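Local coordinates for protein amidohydrolase 2 (Bifidobacterium longum subsp. infantis, PDB 6UVZ) that is probably a hydrolase of the metallo-dependent hydrolase superfamily, built on a TIM-barrel fold, at residues F13-P18 against G55-V60; S90-V95 against E118-A123; T5-D10 against G49-G54. All blocks are in the same frame, centred on the assembly; numbering follows the deposited sequence.

Interaction 1 (F13-P18 against G55-V60); sequences FHIWDP and GVYVEV
Phe13 and Tyr57 pair in parallel where strand 7-13 ends beside strand 51-58, and two backbone hydrogen bonds hold them in register. Phe13 N donates to Val56 O at 3.2 Å. Val58 N returns a bond of the same length to Phe13 O. A third bond comes from a side chain: His14 ND1 reaches Val58 O at 3.0 Å, standing well above the carbonyl plane (52° out of it). It takes over where the strand pairing stops, a place suited to histidine, whose ring nitrogen can donate to a carbonyl. A water adds a polar bridge, donating to Ile15 O (2.7 Å) and to Tyr57 OH (2.6 Å); that hydroxyl is also hydrogen-bonded to Glu68.

Packing contacts flank these bonds. CG of Phe13 lies between its backbone N and carbonyl carbon (chi1 81°), and the rim of the ring lies against the Gly55 backbone, CE2 being 3.4 Å from Gly55 C. Gly55, with no CB, lets the ring lie close to the chain. Ile15 crosses Tyr57 at about a right angle, CG1 lying 3.5 Å from CE1 of the ring. Farther along, the slim CG1 branch of Val60 meets the edge of the Trp16 indole at CE3 (3.8 Å).

His14 follows His12 in an HxH pattern, which in many relatives supplies metal ligands, though that role is only inferred here. Around the contact, Trp25 meets Trp16 edge-to-face, Val56 packs on Lys82 and Met84 of strand 80-86, and Tyr57 leans on Leu72 of helix 65-73.

Interaction 2 (S90-V95 against E118-A123); sequences SPWMRV and EPEFIA
Glu120 O, a carbonyl in the first turn of helix 119-131, is approached by two carbons of the 90-95 loop. Ser90 CA makes a CA-H...O contact of 3.5 Å that is nearly straight at the hydrogen (170°), and Pro91 CD lies 3.3 Å away. Pro91 has no N-H to offer, but its ring carbons suit a helix surface: CG packs on Ala123 CB at 3.7 Å, and the small alanine allows that approach.

Trp92 meets the helix differently. OE1 of Glu120 lies at the rim of the indole, near its plane, 3.4 Å from both CZ2 and CH2 of Trp92. Ring and carboxylate planes are almost perpendicular (87°), and the weakly positive C-H rim lies against a probably negative oxygen. Glu120 CG sits between its backbone N and carbonyl carbon (chi1 74°), and the chain runs on extended from there. The other carboxylate oxygen, OE2, forms a salt bridge with Arg115. Ser90 CB covers the centre of one indole face.

A beta turn closed by Met93 N to Ser90 O at 3.1 Å presents Pro91 and Trp92, its corner residues, both of which touch the helix. The loop after strand 80-86 lies on the start of helix 119-131, beyond its N-cap residue Glu118, the loop-on-helix packing found at the C-terminal end of a TIM barrel.

Interaction 3 (T5-D10 against G49-G54); sequences TLNVID and GVNFLG
The first two parallel strands of the barrel, 7-13 and 51-58, meet here, with Asn7 opposite Asn51 and Val8 opposite Phe52. Asn51 bonds in both directions: its N donates to Leu6 O at 2.8 Å, and its O accepts from Val8 N at 3.1 Å. Leu53 N then donates to Val8 O (3.0 Å). Asp10 N bonds to Gly54 O at 3.1 Å, where regular pairing would use Leu53 O; an extra residue in strand 51-58, a bulge-like irregularity, advances the register by one. At Gly54 (phi 119°) a CB would jam against Leu53 O, which glycine avoids.

Helix 38-47 connects the two strands, making a beta-alpha-beta crossover, the repeating unit of a TIM barrel. On one face of the strand pair the two asparagines lie side by side, and Asn51 ND2 donates to Asn7 OD1 at 3.3 Å; Asn7 is partly exposed and Asn51 exposed, so amides suit this solvent-accessible face. Leu53 CD1 rests on Asn7 CB at 3.7 Å, while Leu53 itself continues onto Glu248 and Arg252 of helix 244-254.

Branched Val8 puts CG2 3.8 Å from Val50 CB. CG of Phe52 is anti to its backbone N (chi1 -176°), and the ring edge meets Asp10 CB at 4.0 Å while Gly54 N lies over the ring centre. Asp10 turns its carboxylate to Ser218 and to the backbone N of His12.

Overall arrangement
Interactions 1 and 3 hold the same two strands, 7-13 and 51-58, at successive levels: interaction 3 near their start, interaction 1 where the first strand gives way to loop. They adjoin through Val56 N and Asp10 O, 2.7 Å apart and probably hydrogen-bonded. Interaction 1 is wholly buried, with a histidine and a bridging water added to strand pairing among aromatic rings; interaction 3 is only partly buried and relies mostly on backbone bonds, with a polar asparagine pair on one face. Interaction 2, its centre about 24 Å from that of interaction 1 and about 35 Å from that of interaction 3, lies at the surface and joins a loop to a helix by C-H contacts and packing.

Interaction 1 (F13-P18 against G55-V60)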
# COMPACT_ATOMS: atom_id res chain seq x y z
N PHE A 13 5.07 2.24 -3.17
CA PHE A 13 6.00 3.34 -3.38
C PHE A 13 5.30 4.42 -4.19
O PHE A 13 4.26 4.19 -4.81
CB PHE A 13 7.29 2.89 -4.07
CG PHE A 13 7.17 2.76 -5.56
CD1 PHE A 13 7.57 3.79 -6.40
CD2 PHE A 13 6.67 1.60 -6.13
CE1 PHE A 13 7.46 3.67 -7.77
CE2 PHE A 13 6.56 1.47 -7.50
CZ PHE A 13 6.95 2.51 -8.33
N HIS A 14 5.88 5.62 -4.17
CA HIS A 14 5.32 6.77 -4.87
C HIS A 14 6.40 7.44 -5.72
O HIS A 14 7.59 7.37 -5.41
CB HIS A 14 4.74 7.80 -3.90
CG HIS A 14 3.76 7.24 -2.92
ND1 HIS A 14 2.46 6.93 -3.27
CD2 HIS A 14 3.88 6.94 -1.61
CE1 HIS A 14 1.82 6.46 -2.21
NE2 HIS A 14 2.66 6.45 -1.19
N ILE A 15 5.95 8.09 -6.79
CA ILE A 15 6.78 8.98 -7.60
C ILE A 15 5.94 10.18 -7.99
O ILE A 15 4.73 10.08 -8.19
CB ILE A 15 7.35 8.29 -8.86
CG1 ILE A 15 6.23 7.70 -9.71
CG2 ILE A 15 8.38 7.23 -8.49
CD1 ILE A 15 6.69 7.13 -11.03
N TRP A 16 6.59 11.34 -8.09
CA TRP A 16 5.89 12.55 -8.50
C TRP A 16 6.90 13.58 -8.99
O TRP A 16 8.11 13.47 -8.75
CB TRP A 16 5.04 13.13 -7.37
CG TRP A 16 5.80 13.50 -6.13
CD1 TRP A 16 6.65 14.56 -5.97
CD2 TRP A 16 5.78 12.81 -4.87
NE1 TRP A 16 7.15 14.57 -4.69
CE2 TRP A 16 6.63 13.51 -4.00
CE3 TRP A 16 5.11 11.67 -4.40
CZ2 TRP A 16 6.85 13.10 -2.68
CZ3 TRP A 16 5.32 11.27 -3.10
CH2 TRP A 16 6.18 11.99 -2.25
N ASP A 17 6.38 14.59 -9.68
CA ASP A 17 7.17 15.71 -10.17
C ASP A 17 6.44 16.99 -9.78
O ASP A 17 5.34 17.26 -10.31
CB ASP A 17 7.37 15.64 -11.68
CG ASP A 17 8.32 16.69 -12.21
OD1 ASP A 17 8.94 17.40 -11.39
OD2 ASP A 17 8.45 16.82 -13.44
N PRO A 18 6.99 17.79 -8.86
CA PRO A 18 6.25 18.97 -8.37
C PRO A 18 6.01 20.05 -9.42
O PRO A 18 5.17 20.93 -9.19
CB PRO A 18 7.13 19.49 -7.23
CG PRO A 18 8.50 19.00 -7.57
CD PRO A 18 8.31 17.66 -8.22
N GLY A 55 8.24 -2.58 -8.28
CA GLY A 55 7.41 -2.01 -7.23
C GLY A 55 5.97 -1.86 -7.67
O GLY A 55 5.63 -1.99 -8.85
N VAL A 56 5.12 -1.58 -6.68
CA VAL A 56 3.70 -1.34 -6.89
C VAL A 56 3.45 0.14 -6.64
O VAL A 56 3.58 0.62 -5.50
CB VAL A 56 2.82 -2.21 -5.98
CG1 VAL A 56 1.36 -1.79 -6.09
CG2 VAL A 56 2.99 -3.68 -6.33
N TYR A 57 3.10 0.87 -7.69
CA TYR A 57 2.80 2.29 -7.55
C TYR A 57 1.46 2.49 -6.86
O TYR A 57 0.50 1.74 -7.10
CB TYR A 57 2.80 2.97 -8.92
CG TYR A 57 2.39 4.43 -8.88
CD1 TYR A 57 3.34 5.44 -8.73
CD2 TYR A 57 1.06 4.81 -9.02
CE1 TYR A 57 2.97 6.77 -8.70
CE2 TYR A 57 0.68 6.14 -9.00
CZ TYR A 57 1.64 7.11 -8.84
OH TYR A 57 1.27 8.44 -8.81
N VAL A 58 1.39 3.50 -6.00
CA VAL A 58 0.16 3.89 -5.32
C VAL A 58 -0.09 5.36 -5.62
O VAL A 58 0.86 6.15 -5.69
CB VAL A 58 0.24 3.64 -3.80
CG1 VAL A 58 -1.09 3.93 -3.14
CG2 VAL A 58 0.68 2.21 -3.52
N GLU A 59 -1.36 5.71 -5.81
CA GLU A 59 -1.71 7.07 -6.20
C GLU A 59 -1.20 8.08 -5.17
O GLU A 59 -1.25 7.83 -3.96
CB GLU A 59 -3.22 7.20 -6.38
CG GLU A 59 -4.05 6.77 -5.18
CD GLU A 59 -4.33 7.91 -4.22
OE1 GLU A 59 -4.41 7.66 -3.00
OE2 GLU A 59 -4.45 9.06 -4.69
N VAL A 60 -0.71 9.21 -5.66
CA VAL A 60 -0.06 10.21 -4.82
C VAL A 60 -1.03 11.32 -4.42
O VAL A 60 -0.60 12.40 -4.00
CB VAL A 60 1.19 10.79 -5.50
CG1 VAL A 60 2.21 9.69 -5.75
CG2 VAL A 60 0.82 11.48 -6.80
O HOH W 1 2.67 10.36 -9.98

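Interaction 2 (S90-V95 against E118-A123)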
# COMPACT_ATOMS: atom_id res chain seq x y z
N SER A 90 -17.67 2.15 -6.35
CA SER A 90 -19.09 2.00 -6.66
C SER A 90 -19.22 0.97 -7.78
O SER A 90 -18.27 0.77 -8.55
CB SER A 90 -19.71 3.34 -7.09
OG SER A 90 -19.18 3.78 -8.33
N PRO A 91 -20.37 0.31 -7.89
CA PRO A 91 -20.55 -0.67 -8.98
C PRO A 91 -20.73 -0.01 -10.35
O PRO A 91 -21.03 -0.69 -11.33
CB PRO A 91 -21.82 -1.43 -8.56
CG PRO A 91 -22.54 -0.50 -7.65
CD PRO A 91 -21.49 0.29 -6.93
N TRP A 92 -20.54 1.31 -10.41
CA TRP A 92 -20.54 2.05 -11.67
C TRP A 92 -19.31 2.95 -11.78
O TRP A 92 -19.34 3.94 -12.51
CB TRP A 92 -21.81 2.88 -11.81
CG TRP A 92 -22.00 3.84 -10.68
CD1 TRP A 92 -21.47 5.10 -10.56
CD2 TRP A 92 -22.77 3.63 -9.49
NE1 TRP A 92 -21.86 5.67 -9.38
CE2 TRP A 92 -22.66 4.79 -8.70
CE3 TRP A 92 -23.54 2.56 -9.02
CZ2 TRP A 92 -23.29 4.92 -7.47
CZ3 TRP A 92 -24.17 2.69 -7.79
CH2 TRP A 92 -24.05 3.86 -7.03
N MSE A 93 -18.23 2.61 -11.07
CA MSE A 93 -17.08 3.49 -10.95
C MSE A 93 -16.26 3.60 -12.22
O MSE A 93 -16.18 2.66 -13.01
CB MSE A 93 -16.18 3.01 -9.80
CG MSE A 93 -15.61 1.62 -10.01
SE MSE A 93 -14.76 0.92 -8.40
CE MSE A 93 -13.47 2.35 -8.10
N ARG A 94 -15.64 4.77 -12.42
CA ARG A 94 -14.72 5.00 -13.52
C ARG A 94 -13.34 4.49 -13.12
O ARG A 94 -12.72 5.04 -12.21
CB ARG A 94 -14.68 6.48 -13.89
CG ARG A 94 -15.97 7.01 -14.50
CD ARG A 94 -15.99 6.79 -16.01
NE ARG A 94 -17.23 7.28 -16.61
CZ ARG A 94 -17.42 7.39 -17.92
NH1 ARG A 94 -16.46 7.06 -18.77
NH2 ARG A 94 -18.58 7.85 -18.38
N VAL A 95 -12.87 3.45 -13.80
CA VAL A 95 -11.58 2.84 -13.52
C VAL A 95 -10.67 3.10 -14.71
O VAL A 95 -11.09 2.89 -15.86
CB VAL A 95 -11.71 1.32 -13.26
CG1 VAL A 95 -10.34 0.70 -13.05
CG2 VAL A 95 -12.61 1.07 -12.07
N GLU A 118 -21.63 2.41 3.45
CA GLU A 118 -22.59 2.69 2.39
C GLU A 118 -22.75 1.47 1.49
O GLU A 118 -21.77 0.78 1.20
CB GLU A 118 -22.16 3.90 1.57
CG GLU A 118 -21.76 5.11 2.42
CD GLU A 118 -21.80 6.41 1.64
OE1 GLU A 118 -22.90 7.00 1.53
OE2 GLU A 118 -20.75 6.83 1.12
N PRO A 119 -23.97 1.18 1.02
CA PRO A 119 -24.16 -0.02 0.19
C PRO A 119 -23.47 0.07 -1.16
O PRO A 119 -23.07 -0.97 -1.70
CB PRO A 119 -25.69 -0.09 0.03
CG PRO A 119 -26.24 0.77 1.11
CD PRO A 119 -25.24 1.85 1.33
N GLU A 120 -23.32 1.27 -1.72
CA GLU A 120 -22.61 1.39 -3.00
C GLU A 120 -21.13 1.08 -2.84
O GLU A 120 -20.48 0.65 -3.80
CB GLU A 120 -22.81 2.79 -3.59
CG GLU A 120 -22.02 3.89 -2.90
CD GLU A 120 -22.20 5.23 -3.57
OE1 GLU A 120 -23.28 5.48 -4.15
OE2 GLU A 120 -21.25 6.05 -3.53
N PHE A 121 -20.58 1.28 -1.64
CA PHE A 121 -19.20 0.88 -1.39
C PHE A 121 -19.07 -0.63 -1.32
O PHE A 121 -18.11 -1.21 -1.85
CB PHE A 121 -18.70 1.53 -0.10
CG PHE A 121 -17.23 1.33 0.15
CD1 PHE A 121 -16.29 2.19 -0.40
CD2 PHE A 121 -16.78 0.28 0.94
CE1 PHE A 121 -14.94 2.01 -0.18
CE2 PHE A 121 -15.43 0.10 1.17
CZ PHE A 121 -14.51 0.97 0.61
N ILE A 122 -20.03 -1.30 -0.67
CA ILE A 122 -20.02 -2.76 -0.60
C ILE A 122 -20.24 -3.35 -1.99
O ILE A 122 -19.53 -4.28 -2.40
CB ILE A 122 -21.07 -3.26 0.40
CG1 ILE A 122 -20.87 -2.59 1.77
CG2 ILE A 122 -21.00 -4.77 0.53
CD1 ILE A 122 -19.53 -2.86 2.39
N ALA A 123 -21.23 -2.83 -2.72
CA ALA A 123 -21.48 -3.30 -4.07
C ALA A 123 -20.30 -3.01 -4.99
O ALA A 123 -20.03 -3.79 -5.92
CB ALA A 123 -22.76 -2.68 -4.62

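Interaction 3 (T5-D10 against G49-G54)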
# COMPACT_ATOMS: atom_id res chain seq x y z
N THR A 5 21.99 -12.09 -1.38
CA THR A 5 21.16 -12.23 -2.59
C THR A 5 19.70 -12.52 -2.26
O THR A 5 19.29 -13.66 -2.06
CB THR A 5 21.77 -13.28 -3.55
OG1 THR A 5 20.99 -13.33 -4.75
CG2 THR A 5 21.88 -14.69 -2.94
N LEU A 6 18.89 -11.45 -2.21
CA LEU A 6 17.49 -11.53 -1.80
C LEU A 6 16.62 -10.80 -2.80
O LEU A 6 16.94 -9.67 -3.21
CB LEU A 6 17.31 -10.92 -0.40
CG LEU A 6 15.88 -10.64 0.06
CD1 LEU A 6 15.16 -11.93 0.43
CD2 LEU A 6 15.87 -9.65 1.22
N ASN A 7 15.52 -11.43 -3.21
CA ASN A 7 14.56 -10.82 -4.12
C ASN A 7 13.56 -9.99 -3.33
O ASN A 7 13.03 -10.44 -2.32
CB ASN A 7 13.84 -11.90 -4.93
CG ASN A 7 14.78 -12.73 -5.78
OD1 ASN A 7 15.80 -12.23 -6.26
ND2 ASN A 7 14.45 -14.00 -5.97
N VAL A 8 13.31 -8.77 -3.81
CA VAL A 8 12.47 -7.80 -3.10
C VAL A 8 11.44 -7.23 -4.07
O VAL A 8 11.79 -6.81 -5.18
CB VAL A 8 13.31 -6.67 -2.48
CG1 VAL A 8 12.41 -5.59 -1.91
CG2 VAL A 8 14.24 -7.22 -1.41
N ILE A 9 10.18 -7.22 -3.65
CA ILE A 9 9.10 -6.57 -4.38
C ILE A 9 8.51 -5.50 -3.48
O ILE A 9 7.96 -5.80 -2.41
CB ILE A 9 8.01 -7.57 -4.82
CG1 ILE A 9 8.54 -8.50 -5.91
CG2 ILE A 9 6.77 -6.84 -5.30
CD1 ILE A 9 7.51 -9.48 -6.43
N ASP A 10 8.62 -4.24 -3.90
CA ASP A 10 8.12 -3.11 -3.12
C ASP A 10 6.62 -2.97 -3.38
O ASP A 10 6.21 -2.54 -4.46
CB ASP A 10 8.86 -1.83 -3.50
CG ASP A 10 8.85 -0.81 -2.38
OD1 ASP A 10 9.93 -0.30 -2.04
OD2 ASP A 10 7.76 -0.52 -1.84
N GLY A 49 22.16 -4.07 -2.07
CA GLY A 49 22.58 -5.36 -2.58
C GLY A 49 21.47 -6.37 -2.77
O GLY A 49 21.74 -7.57 -2.76
N VAL A 50 20.23 -5.92 -2.93
CA VAL A 50 19.11 -6.82 -3.15
C VAL A 50 18.74 -6.78 -4.62
O VAL A 50 19.04 -5.83 -5.35
CB VAL A 50 17.90 -6.45 -2.26
CG1 VAL A 50 18.25 -6.63 -0.79
CG2 VAL A 50 17.45 -5.03 -2.54
N ASN A 51 18.07 -7.84 -5.07
CA ASN A 51 17.60 -7.94 -6.46
C ASN A 51 16.21 -7.32 -6.52
O ASN A 51 15.21 -7.95 -6.17
CB ASN A 51 17.59 -9.39 -6.92
CG ASN A 51 17.48 -9.52 -8.42
OD1 ASN A 51 17.86 -8.62 -9.17
ND2 ASN A 51 16.95 -10.65 -8.88
N PHE A 52 16.15 -6.07 -6.98
CA PHE A 52 14.89 -5.32 -7.03
C PHE A 52 14.07 -5.81 -8.22
O PHE A 52 14.43 -5.55 -9.38
CB PHE A 52 15.17 -3.83 -7.12
CG PHE A 52 13.93 -2.97 -7.09
CD1 PHE A 52 12.96 -3.18 -6.13
CD2 PHE A 52 13.76 -1.96 -8.02
CE1 PHE A 52 11.82 -2.39 -6.10
CE2 PHE A 52 12.62 -1.17 -7.99
CZ PHE A 52 11.65 -1.39 -7.03
N LEU A 53 12.98 -6.52 -7.94
CA LEU A 53 12.13 -7.08 -8.98
C LEU A 53 11.02 -6.14 -9.43
O LEU A 53 10.22 -6.52 -10.28
CB LEU A 53 11.51 -8.40 -8.49
CG LEU A 53 12.48 -9.52 -8.14
CD1 LEU A 53 11.73 -10.79 -7.79
CD2 LEU A 53 13.45 -9.77 -9.29
N GLY A 54 10.96 -4.94 -8.88
CA GLY A 54 9.94 -3.97 -9.23
C GLY A 54 9.08 -3.58 -8.04
O GLY A 54 9.17 -4.16 -6.96